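Local coordinates for enoyl-CoA hydratase/carnithine racemase (Thermus thermophilus JL-18, PDB 6SL9), which is a crotonase-family isomerase, PaaG, that probably forms oxepin-CoA in the bacterial breakdown of phenylacetic acid, at residues R120-R134 and S163-V177. Numbering follows the deposited sequence.
Sequences RLAAVGASFTTAFVR and SPRLSAEEALALGLV
Phe128 and Leu166 pair their backbones as an antiparallel hydrogen-bonded pair. Phe128 N gives to Leu166 O at 2.9 Å, and Leu166 N returns a bond to Phe128 O. Farther along, Ser163 OG lies anti to its backbone N (chi1 -170°), a turn that carries it to Ala131 N, whose hydrogen bond it accepts at 2.9 Å. Arg134 NH2 adds a weak bond to Ser163 O, and one water joins Arg134 NE to the same carbonyl. Other waters link Thr130 N with Pro164 O, and Ala126 O with Ala168 N.

The guanidinium of Arg120 grips the chain just after helix 168-174. NE donates a nearly straight hydrogen bond to Leu176 O at 2.8 Å, from above that carbonyl's plane. NH2 donates another to Gly175 O, in the Schellman motif, almost head-on at 3.0 Å. Both acceptors lie at the guanidinium edge, and a bend at chi3 (-58°) helps bring the group there. A leucine here would probably leave these two carbonyls without their donor and the helix end less firmly held.

Apolar packing centres on Phe128. Its CZ touches Val177 CG1 at 3.5 Å, and CD1 touches Ala171 CB at 3.6 Å. Ala122 CB fills in beside Val177 CG1. Nearer the surface, the guanidinium of Arg165 lays one face over Ser127 CB.

The contact pairs strand 127-129 with the short strand 166-167 and packs it and strand 119-123 of the crotonase fold against helix 168-174 and the residues that follow it. Met111 of helix 109-115 also packs on Phe128. Helix 143-151 covers Leu176, and Arg120 NH1 reaches Gln157 of the third subunit.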
loop_
_atom_site.group_PDB
_atom_site.type_symbol
_atom_site.label_atom_id
_atom_site.label_comp_id
_atom_site.label_asym_id
_atom_site.label_seq_id
_atom_site.Cartn_x
_atom_site.Cartn_y
_atom_site.Cartn_z
ATOM N N ARG A 120 8.745 -13.371 -8.514
ATOM C CA ARG A 120 10.162 -12.974 -8.560
ATOM C C ARG A 120 10.963 -13.835 -7.596
ATOM O O ARG A 120 10.603 -13.979 -6.427
ATOM C CB ARG A 120 10.236 -11.501 -8.173
ATOM C CG ARG A 120 9.474 -10.593 -9.119
ATOM C CD ARG A 120 9.463 -9.127 -8.736
ATOM N NE ARG A 120 8.894 -8.904 -7.415
ATOM C CZ ARG A 120 7.589 -8.882 -7.158
ATOM N NH1 ARG A 120 6.707 -8.945 -8.147
ATOM N NH2 ARG A 120 7.173 -8.698 -5.903
ATOM N N LEU A 121 12.069 -14.379 -8.086
ATOM C CA LEU A 121 13.009 -15.185 -7.292
ATOM C C LEU A 121 14.366 -14.520 -7.357
ATOM O O LEU A 121 14.716 -13.885 -8.364
ATOM C CB LEU A 121 13.151 -16.602 -7.869
ATOM C CG LEU A 121 11.933 -17.494 -7.882
ATOM C CD1 LEU A 121 11.070 -17.167 -9.075
ATOM C CD2 LEU A 121 12.321 -18.943 -7.969
ATOM N N ALA A 122 15.137 -14.668 -6.291
ATOM C CA ALA A 122 16.513 -14.175 -6.276
ATOM C C ALA A 122 17.451 -15.288 -5.851
ATOM O O ALA A 122 17.106 -16.115 -4.956
ATOM C CB ALA A 122 16.652 -13.051 -5.286
ATOM N N ALA A 123 18.653 -15.300 -6.420
ATOM C CA ALA A 123 19.758 -16.109 -5.917
ATOM C C ALA A 123 20.241 -15.541 -4.604
ATOM O O ALA A 123 20.354 -14.331 -4.457
ATOM C CB ALA A 123 20.908 -16.101 -6.886
ATOM N N VAL A 124 20.712 -16.432 -3.760
ATOM C CA VAL A 124 21.581 -16.037 -2.641
ATOM C C VAL A 124 22.752 -15.298 -3.308
ATOM O O VAL A 124 23.384 -15.858 -4.253
ATOM C CB VAL A 124 22.027 -17.295 -1.863
ATOM C CG1 VAL A 124 23.131 -16.938 -0.892
ATOM C CG2 VAL A 124 20.885 -18.004 -1.144
ATOM N N GLY A 125 23.073 -14.139 -2.807
ATOM C CA GLY A 125 24.157 -13.332 -3.358
ATOM C C GLY A 125 23.666 -12.219 -4.208
ATOM O O GLY A 125 24.461 -11.323 -4.462
ATOM N N ALA A 126 22.438 -12.318 -4.736
ATOM C CA ALA A 126 21.902 -11.228 -5.563
ATOM C C ALA A 126 21.682 -10.006 -4.671
ATOM O O ALA A 126 21.618 -10.135 -3.458
ATOM C CB ALA A 126 20.629 -11.639 -6.259
ATOM N N SER A 127 21.421 -8.854 -5.265
ATOM C CA SER A 127 21.223 -7.628 -4.480
ATOM C C SER A 127 20.376 -6.677 -5.273
ATOM O O SER A 127 20.290 -6.759 -6.485
ATOM C CB SER A 127 22.536 -7.071 -4.080
ATOM O OG SER A 127 23.299 -6.711 -5.193
ATOM N N PHE A 128 19.775 -5.755 -4.536
ATOM C CA PHE A 128 18.917 -4.720 -5.125
ATOM C C PHE A 128 19.348 -3.361 -4.599
ATOM O O PHE A 128 19.443 -3.182 -3.365
ATOM C CB PHE A 128 17.445 -4.938 -4.725
ATOM C CG PHE A 128 16.865 -6.229 -5.236
ATOM C CD1 PHE A 128 17.119 -7.429 -4.592
ATOM C CD2 PHE A 128 16.111 -6.234 -6.394
ATOM C CE1 PHE A 128 16.639 -8.616 -5.120
ATOM C CE2 PHE A 128 15.588 -7.424 -6.885
ATOM C CZ PHE A 128 15.859 -8.598 -6.235
ATOM N N THR A 129 19.563 -2.410 -5.490
ATOM C CA THR A 129 19.949 -1.042 -5.063
ATOM C C THR A 129 19.181 -0.061 -5.969
ATOM O O THR A 129 19.292 -0.165 -7.179
ATOM C CB THR A 129 21.470 -0.875 -5.141
ATOM O OG1 THR A 129 22.216 -1.926 -4.514
ATOM C CG2 THR A 129 21.758 0.446 -4.466
ATOM N N THR A 130 18.462 0.874 -5.389
ATOM C CA THR A 130 17.701 1.786 -6.257
ATOM C C THR A 130 18.650 2.602 -7.122
ATOM O O THR A 130 18.339 2.831 -8.293
ATOM C CB THR A 130 16.723 2.648 -5.444
ATOM O OG1 THR A 130 17.504 3.464 -4.537
ATOM C CG2 THR A 130 15.667 1.836 -4.719
ATOM N N ALA A 131 19.762 3.077 -6.574
ATOM C CA ALA A 131 20.921 3.656 -7.287
ATOM C C ALA A 131 20.734 5.043 -7.891
ATOM O O ALA A 131 21.713 5.803 -7.911
ATOM C CB ALA A 131 21.418 2.702 -8.372
ATOM N N PHE A 132 19.556 5.364 -8.413
ATOM C CA PHE A 132 19.353 6.631 -9.153
ATOM C C PHE A 132 19.864 7.823 -8.339
ATOM O O PHE A 132 20.523 8.729 -8.925
ATOM C CB PHE A 132 17.865 6.840 -9.469
ATOM C CG PHE A 132 17.352 5.869 -10.503
ATOM C CD1 PHE A 132 17.536 6.129 -11.832
ATOM C CD2 PHE A 132 16.597 4.753 -10.142
ATOM C CE1 PHE A 132 17.028 5.300 -12.791
ATOM C CE2 PHE A 132 16.063 3.919 -11.122
ATOM C CZ PHE A 132 16.299 4.206 -12.423
ATOM N N VAL A 133 19.558 7.885 -7.060
ATOM C CA VAL A 133 19.899 9.073 -6.247
ATOM C C VAL A 133 21.414 9.271 -6.169
ATOM O O VAL A 133 21.859 10.410 -5.970
ATOM C CB VAL A 133 19.255 9.008 -4.854
ATOM C CG1 VAL A 133 19.945 8.018 -3.944
ATOM C CG2 VAL A 133 19.192 10.325 -4.187
ATOM N N ARG A 134 22.204 8.191 -6.316
ATOM C CA ARG A 134 23.659 8.297 -6.190
ATOM C C ARG A 134 24.262 9.056 -7.350
ATOM O O ARG A 134 25.347 9.595 -7.211
ATOM C CB ARG A 134 24.300 6.928 -6.082
ATOM C CG ARG A 134 23.898 6.130 -4.854
ATOM C CD ARG A 134 24.695 4.868 -4.757
ATOM N NE ARG A 134 24.374 4.046 -3.589
ATOM C CZ ARG A 134 24.779 2.751 -3.464
ATOM N NH1 ARG A 134 25.427 2.151 -4.446
ATOM N NH2 ARG A 134 24.548 2.047 -2.379
ATOM N N SER A 163 19.340 4.881 -0.912
ATOM C CA SER A 163 19.920 3.873 -1.833
ATOM C C SER A 163 20.826 2.871 -1.121
ATOM O O SER A 163 21.928 2.623 -1.589
ATOM C CB SER A 163 20.616 4.544 -3.002
ATOM O OG SER A 163 20.989 3.629 -4.005
ATOM N N PRO A 164 20.371 2.207 -0.051
ATOM C CA PRO A 164 21.113 1.086 0.495
ATOM C C PRO A 164 21.153 -0.065 -0.505
ATOM O O PRO A 164 20.278 -0.211 -1.359
ATOM C CB PRO A 164 20.294 0.700 1.730
ATOM C CG PRO A 164 18.895 1.072 1.350
ATOM C CD PRO A 164 19.065 2.376 0.619
ATOM N N ARG A 165 22.150 -0.908 -0.353
ATOM C CA ARG A 165 22.225 -2.180 -1.076
ATOM C C ARG A 165 21.499 -3.198 -0.229
ATOM O O ARG A 165 21.859 -3.408 0.916
ATOM C CB ARG A 165 23.679 -2.625 -1.213
ATOM C CG ARG A 165 23.799 -4.038 -1.785
ATOM C CD ARG A 165 25.197 -4.531 -1.520
ATOM N NE ARG A 165 25.411 -5.843 -2.100
ATOM C CZ ARG A 165 25.100 -7.020 -1.550
ATOM N NH1 ARG A 165 25.413 -8.143 -2.184
ATOM N NH2 ARG A 165 24.432 -7.088 -0.408
ATOM N N LEU A 166 20.516 -3.843 -0.801
ATOM C CA LEU A 166 19.755 -4.893 -0.123
ATOM C C LEU A 166 20.215 -6.270 -0.585
ATOM O O LEU A 166 20.285 -6.548 -1.776
ATOM C CB LEU A 166 18.287 -4.741 -0.446
ATOM C CG LEU A 166 17.694 -3.378 -0.202
ATOM C CD1 LEU A 166 16.247 -3.374 -0.569
ATOM C CD2 LEU A 166 17.854 -3.028 1.220
ATOM N N SER A 167 20.437 -7.155 0.367
ATOM C CA SER A 167 20.687 -8.588 0.110
ATOM C C SER A 167 19.402 -9.256 -0.388
ATOM O O SER A 167 18.274 -8.734 -0.261
ATOM C CB SER A 167 21.177 -9.255 1.344
ATOM O OG SER A 167 20.119 -9.325 2.248
ATOM N N ALA A 168 19.558 -10.463 -0.907
ATOM C CA ALA A 168 18.390 -11.257 -1.348
ATOM C C ALA A 168 17.464 -11.471 -0.146
ATOM O O ALA A 168 16.239 -11.427 -0.306
ATOM C CB ALA A 168 18.875 -12.560 -1.911
ATOM N N GLU A 169 18.044 -11.790 1.002
ATOM C CA GLU A 169 17.219 -12.088 2.193
ATOM C C GLU A 169 16.453 -10.845 2.653
ATOM O O GLU A 169 15.262 -10.928 3.047
ATOM C CB GLU A 169 18.086 -12.697 3.296
ATOM C CG GLU A 169 18.791 -14.001 2.879
ATOM C CD GLU A 169 20.114 -13.920 2.105
ATOM O OE1 GLU A 169 20.675 -15.007 1.861
ATOM O OE2 GLU A 169 20.575 -12.812 1.752
ATOM N N GLU A 170 17.069 -9.686 2.577
ATOM C CA GLU A 170 16.355 -8.426 2.878
ATOM C C GLU A 170 15.260 -8.181 1.839
ATOM O O GLU A 170 14.184 -7.749 2.202
ATOM C CB GLU A 170 17.338 -7.261 2.924
ATOM C CG GLU A 170 18.305 -7.255 4.076
ATOM C CD GLU A 170 19.328 -6.133 3.978
ATOM O OE1 GLU A 170 19.246 -5.251 4.829
ATOM O OE2 GLU A 170 20.189 -6.117 3.040
ATOM N N ALA A 171 15.539 -8.431 0.577
ATOM C CA ALA A 171 14.565 -8.264 -0.508
ATOM C C ALA A 171 13.350 -9.143 -0.240
ATOM O O ALA A 171 12.201 -8.732 -0.475
ATOM C CB ALA A 171 15.187 -8.574 -1.826
ATOM N N LEU A 172 13.606 -10.370 0.201
ATOM C CA LEU A 172 12.503 -11.297 0.489
ATOM C C LEU A 172 11.642 -10.734 1.624
ATOM O O LEU A 172 10.429 -10.719 1.518
ATOM C CB LEU A 172 13.106 -12.646 0.879
ATOM C CG LEU A 172 12.099 -13.716 1.238
ATOM C CD1 LEU A 172 11.201 -14.112 0.070
ATOM C CD2 LEU A 172 12.817 -14.923 1.764
ATOM N N ALA A 173 12.245 -10.259 2.691
ATOM C CA ALA A 173 11.484 -9.736 3.846
ATOM C C ALA A 173 10.642 -8.534 3.415
ATOM O O ALA A 173 9.534 -8.351 3.969
ATOM C CB ALA A 173 12.375 -9.353 4.980
ATOM N N LEU A 174 11.086 -7.742 2.446
ATOM C CA LEU A 174 10.343 -6.531 2.027
ATOM C C LEU A 174 9.257 -6.838 1.000
ATOM O O LEU A 174 8.395 -5.922 0.823
ATOM C CB LEU A 174 11.343 -5.539 1.420
ATOM C CG LEU A 174 12.364 -4.963 2.392
ATOM C CD1 LEU A 174 13.160 -3.887 1.712
ATOM C CD2 LEU A 174 11.700 -4.423 3.672
ATOM N N GLY A 175 9.294 -7.996 0.330
ATOM C CA GLY A 175 8.418 -8.256 -0.839
ATOM C C GLY A 175 9.038 -7.894 -2.177
ATOM O O GLY A 175 8.370 -8.082 -3.217
ATOM N N LEU A 176 10.286 -7.487 -2.249
ATOM C CA LEU A 176 10.930 -7.305 -3.579
ATOM C C LEU A 176 11.020 -8.634 -4.317
ATOM O O LEU A 176 10.929 -8.642 -5.573
ATOM C CB LEU A 176 12.305 -6.696 -3.405
ATOM C CG LEU A 176 12.314 -5.277 -2.852
ATOM C CD1 LEU A 176 13.730 -4.794 -2.676
ATOM C CD2 LEU A 176 11.504 -4.291 -3.677
ATOM N N VAL A 177 11.196 -9.729 -3.592
ATOM C CA VAL A 177 11.098 -11.072 -4.232
ATOM C C VAL A 177 10.188 -11.950 -3.398
ATOM O O VAL A 177 9.955 -11.640 -2.208
ATOM C CB VAL A 177 12.470 -11.720 -4.452
ATOM C CG1 VAL A 177 13.330 -10.923 -5.420
ATOM C CG2 VAL A 177 13.144 -11.997 -3.142
HETATM O O HOH W 1 22.238 -11.503 -1.312
HETATM O O HOH W 2 18.002 0.820 -2.483
HETATM O O HOH W 3 23.645 5.241 -1.387
#